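Local coordinates for 3-oxoacyl-[acyl-carrier-protein] synthase 2 (Rickettsia rickettsii, PDB 4JGA) that probably catalyses the condensation of malonyl-acyl carrier protein with a growing acyl chain, the condensing step of the elongation cycle in bacterial fatty acid synthesis, at residues Ser118-Ile130 and Val168-Val182. Numbering follows the deposited sequence. Where two conformers were deposited one is given.
Sequences SRDRTGLILGSGI and VSIKYGFSGPNQTAV. With EDO (1,2-ethanediol), chain D.
Thr122 CG2 lies over one face of the Phe174 ring, 3.4 Å from its centroid and 18° off the normal, a CH-pi contact; Tyr172 CB covers the opposite face, so the ring is sandwiched. The methyl reaches it because CG2 stands anti to the Thr122 backbone N, while OG1 (chi1 -60°) turns back to Ser118 O and Trp111 NE1. Leu124 sends its methyls different ways: CD2 meets Val168 CG1 of helix 163-172 at 3.6 Å, while CD1 touches Ser169 CB, Phe174 CB and Asn178 OD1. The Leu126 side chain crosses that of Val168 at about a right angle, CD1 4.0 Å from CG2. Just before the strand, Ser175 OG is modelled only 2.5 Å from Asp120 OD1, a hydrogen bond of doubtful length; OD2 forms a salt bridge with Arg300 of the second subunit. Arg119 O takes Ser175 N (3.0 Å) and Thr122 N from opposite faces of its plane. Tyr172 O and Gly173 CA lie over one guanidinium face of Arg119, toward its rim, while NE bonds to Pro113 O. Parallel pairing follows, Leu124 N to Pro177 O (2.8 Å, 163° at the hydrogen) and Gln179 N to Leu124 O (3.0 Å). Helically connected strands 122-127 and 178-179 thus form a beta-alpha-beta unit of the thiolase-type fold. Strand 178-179 borders the second subunit, where Gln179 OE1 bonds to Ser285 OG; strand 206-213 flanks 122-127 on its other side, helix 187-200 packs on Ile125, and helix 93-109 on Val168 and Tyr172.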
# COMPACT_ATOMS: atom_id res chain seq x y z
N SER A 118 16.21 -14.17 -14.31
CA SER A 118 15.34 -13.17 -14.89
C SER A 118 14.06 -13.03 -14.08
O SER A 118 13.56 -11.93 -13.93
CB SER A 118 14.99 -13.51 -16.34
OG SER A 118 16.15 -13.58 -17.14
N ARG A 119 13.51 -14.15 -13.61
CA ARG A 119 12.28 -14.12 -12.79
C ARG A 119 12.53 -13.42 -11.45
O ARG A 119 11.75 -12.59 -11.03
CB ARG A 119 11.75 -15.53 -12.56
CG ARG A 119 11.12 -16.11 -13.80
CD ARG A 119 10.59 -17.53 -13.61
NE ARG A 119 9.77 -17.86 -14.77
CZ ARG A 119 8.88 -18.83 -14.80
NH1 ARG A 119 8.71 -19.60 -13.74
NH2 ARG A 119 8.16 -19.03 -15.89
N ASP A 120 13.69 -13.69 -10.87
CA ASP A 120 14.13 -13.08 -9.61
C ASP A 120 14.40 -11.58 -9.72
O ASP A 120 14.29 -10.87 -8.72
CB ASP A 120 15.37 -13.78 -9.06
CG ASP A 120 15.06 -15.18 -8.51
OD1 ASP A 120 13.86 -15.50 -8.27
OD2 ASP A 120 16.05 -15.92 -8.27
N ARG A 121 14.68 -11.10 -10.93
CA ARG A 121 14.91 -9.67 -11.18
C ARG A 121 13.64 -8.94 -11.69
O ARG A 121 13.69 -7.78 -12.12
CB ARG A 121 16.08 -9.52 -12.17
CG ARG A 121 17.43 -9.94 -11.58
CD ARG A 121 17.96 -8.92 -10.57
NE ARG A 121 18.27 -7.63 -11.21
CZ ARG A 121 18.62 -6.53 -10.55
NH1 ARG A 121 18.71 -6.55 -9.24
NH2 ARG A 121 18.90 -5.40 -11.21
N THR A 122 12.52 -9.63 -11.64
CA THR A 122 11.25 -9.08 -12.03
C THR A 122 10.37 -8.92 -10.81
O THR A 122 10.08 -9.88 -10.13
CB THR A 122 10.54 -9.98 -13.07
OG1 THR A 122 11.37 -10.11 -14.23
CG2 THR A 122 9.26 -9.33 -13.48
N GLY A 123 10.00 -7.68 -10.52
CA GLY A 123 9.19 -7.36 -9.38
C GLY A 123 7.86 -6.74 -9.80
O GLY A 123 7.61 -6.53 -10.98
N LEU A 124 7.04 -6.44 -8.80
CA LEU A 124 5.72 -5.85 -9.00
C LEU A 124 5.42 -4.78 -7.91
O LEU A 124 5.74 -4.98 -6.73
CB LEU A 124 4.63 -6.92 -8.94
CG LEU A 124 4.83 -8.22 -9.74
CD1 LEU A 124 5.58 -9.23 -8.91
CD2 LEU A 124 3.49 -8.80 -10.16
N ILE A 125 4.77 -3.70 -8.34
CA ILE A 125 4.14 -2.73 -7.45
C ILE A 125 2.78 -2.40 -8.04
O ILE A 125 2.64 -1.54 -8.93
CB ILE A 125 4.96 -1.45 -7.24
CG1 ILE A 125 6.37 -1.78 -6.71
CG2 ILE A 125 4.26 -0.55 -6.22
CD1 ILE A 125 7.19 -0.55 -6.36
N LEU A 126 1.80 -3.14 -7.55
CA LEU A 126 0.44 -3.06 -8.03
C LEU A 126 -0.45 -2.70 -6.83
O LEU A 126 -0.35 -3.29 -5.75
CB LEU A 126 -0.01 -4.37 -8.71
CG LEU A 126 0.72 -4.76 -9.97
CD1 LEU A 126 0.41 -6.19 -10.35
CD2 LEU A 126 0.33 -3.81 -11.09
N GLY A 127 -1.27 -1.67 -7.01
CA GLY A 127 -2.06 -1.15 -5.89
C GLY A 127 -3.52 -0.92 -6.21
O GLY A 127 -3.98 -1.16 -7.35
N SER A 128 -4.22 -0.48 -5.17
CA SER A 128 -5.60 -0.04 -5.22
C SER A 128 -5.79 1.00 -4.12
O SER A 128 -5.06 1.00 -3.14
CB SER A 128 -6.55 -1.22 -5.01
OG SER A 128 -7.90 -0.83 -5.22
N GLY A 129 -6.72 1.92 -4.29
CA GLY A 129 -6.97 2.92 -3.24
C GLY A 129 -7.79 2.35 -2.10
O GLY A 129 -7.49 2.57 -0.92
N ILE A 130 -8.84 1.63 -2.48
CA ILE A 130 -9.77 1.01 -1.53
C ILE A 130 -9.69 -0.50 -1.58
O ILE A 130 -9.90 -1.14 -0.59
CB ILE A 130 -11.22 1.45 -1.77
CG1 ILE A 130 -11.25 2.94 -1.99
CG2 ILE A 130 -12.10 1.09 -0.56
CD1 ILE A 130 -12.65 3.50 -2.14
N VAL A 168 -0.47 -12.03 -10.09
CA VAL A 168 0.30 -11.76 -11.29
C VAL A 168 1.65 -12.42 -11.10
O VAL A 168 2.17 -13.03 -12.02
CB VAL A 168 0.45 -10.26 -11.56
CG1 VAL A 168 1.35 -9.97 -12.76
CG2 VAL A 168 -0.93 -9.65 -11.78
N SER A 169 2.20 -12.36 -9.88
CA SER A 169 3.48 -13.02 -9.60
C SER A 169 3.38 -14.52 -9.86
O SER A 169 4.25 -15.13 -10.47
CB SER A 169 3.90 -12.73 -8.14
OG SER A 169 4.93 -13.61 -7.68
N ILE A 170 2.31 -15.12 -9.38
CA ILE A 170 2.09 -16.54 -9.56
C ILE A 170 1.91 -16.88 -11.04
O ILE A 170 2.46 -17.83 -11.52
CB ILE A 170 0.89 -17.02 -8.75
CG1 ILE A 170 1.24 -16.92 -7.25
CG2 ILE A 170 0.47 -18.46 -9.18
CD1 ILE A 170 0.02 -16.99 -6.34
N LYS A 171 1.13 -16.08 -11.75
CA LYS A 171 0.86 -16.33 -13.12
C LYS A 171 2.15 -16.42 -13.91
O LYS A 171 2.29 -17.32 -14.74
CB LYS A 171 -0.01 -15.22 -13.72
CG LYS A 171 -0.45 -15.52 -15.15
CD LYS A 171 -1.68 -14.69 -15.57
CE LYS A 171 -2.13 -15.07 -16.98
NZ LYS A 171 -3.30 -14.24 -17.39
N TYR A 172 3.08 -15.47 -13.71
CA TYR A 172 4.28 -15.42 -14.55
C TYR A 172 5.56 -15.91 -13.87
O TYR A 172 6.63 -15.89 -14.47
CB TYR A 172 4.47 -14.01 -15.13
CG TYR A 172 3.33 -13.65 -16.04
CD1 TYR A 172 3.22 -14.23 -17.31
CD2 TYR A 172 2.37 -12.73 -15.66
CE1 TYR A 172 2.16 -13.91 -18.16
CE2 TYR A 172 1.32 -12.40 -16.51
CZ TYR A 172 1.21 -13.00 -17.74
OH TYR A 172 0.17 -12.65 -18.56
N GLY A 173 5.48 -16.35 -12.63
CA GLY A 173 6.69 -16.69 -11.89
C GLY A 173 7.58 -15.49 -11.47
O GLY A 173 8.75 -15.69 -11.19
N PHE A 174 7.05 -14.27 -11.40
CA PHE A 174 7.90 -13.13 -11.08
C PHE A 174 8.20 -13.13 -9.59
O PHE A 174 7.29 -13.04 -8.75
CB PHE A 174 7.24 -11.83 -11.49
CG PHE A 174 6.97 -11.70 -12.96
CD1 PHE A 174 7.75 -12.33 -13.92
CD2 PHE A 174 5.97 -10.85 -13.39
CE1 PHE A 174 7.53 -12.14 -15.29
CE2 PHE A 174 5.71 -10.68 -14.74
CZ PHE A 174 6.49 -11.32 -15.70
N SER A 175 9.47 -13.29 -9.24
CA SER A 175 9.87 -13.60 -7.87
C SER A 175 10.72 -12.52 -7.22
O SER A 175 11.30 -12.72 -6.14
CB SER A 175 10.58 -14.95 -7.87
OG SER A 175 11.51 -15.00 -8.94
N GLY A 176 10.83 -11.38 -7.90
CA GLY A 176 11.42 -10.18 -7.31
C GLY A 176 10.51 -9.53 -6.26
O GLY A 176 9.58 -10.17 -5.76
N PRO A 177 10.80 -8.26 -5.89
CA PRO A 177 9.97 -7.57 -4.92
C PRO A 177 8.48 -7.67 -5.26
O PRO A 177 8.10 -7.43 -6.40
CB PRO A 177 10.44 -6.12 -4.99
CG PRO A 177 11.80 -6.18 -5.55
CD PRO A 177 11.86 -7.40 -6.44
N ASN A 178 7.69 -8.04 -4.26
CA ASN A 178 6.26 -8.28 -4.42
C ASN A 178 5.53 -7.31 -3.51
O ASN A 178 5.33 -7.60 -2.32
CB ASN A 178 5.93 -9.71 -4.03
CG ASN A 178 4.70 -10.26 -4.71
OD1 ASN A 178 4.82 -10.92 -5.76
ND2 ASN A 178 3.48 -9.94 -4.17
N GLN A 179 5.22 -6.13 -4.05
CA GLN A 179 4.85 -4.98 -3.24
C GLN A 179 3.68 -4.23 -3.86
O GLN A 179 3.15 -4.63 -4.92
CB GLN A 179 6.08 -4.07 -2.99
CG GLN A 179 7.22 -4.78 -2.23
CD GLN A 179 8.47 -3.92 -1.96
OE1 GLN A 179 9.59 -4.41 -1.98
NE2 GLN A 179 8.27 -2.66 -1.69
N THR A 180 3.26 -3.17 -3.19
CA THR A 180 2.10 -2.36 -3.59
C THR A 180 2.38 -0.89 -3.26
O THR A 180 3.36 -0.57 -2.56
CB THR A 180 0.80 -2.74 -2.81
OG1 THR A 180 0.85 -2.33 -1.45
CG2 THR A 180 0.55 -4.26 -2.86
N ALA A 181 1.52 -0.04 -3.76
CA ALA A 181 1.39 1.35 -3.28
C ALA A 181 -0.10 1.52 -3.04
O ALA A 181 -0.92 0.95 -3.80
CB ALA A 181 1.87 2.35 -4.33
N VAL A 182 -0.46 2.23 -1.98
CA VAL A 182 -1.83 2.47 -1.61
C VAL A 182 -1.90 3.91 -1.11
O VAL A 182 -1.57 4.21 0.03
CB VAL A 182 -2.33 1.45 -0.56
CG1 VAL A 182 -3.76 1.72 -0.17
CG2 VAL A 182 -2.23 0.00 -1.11
C1 EDO D . -8.06 -2.51 2.43
O1 EDO D . -8.32 -3.90 2.79
C2 EDO D . -9.40 -1.91 2.14
O2 EDO D . -9.36 -0.50 2.06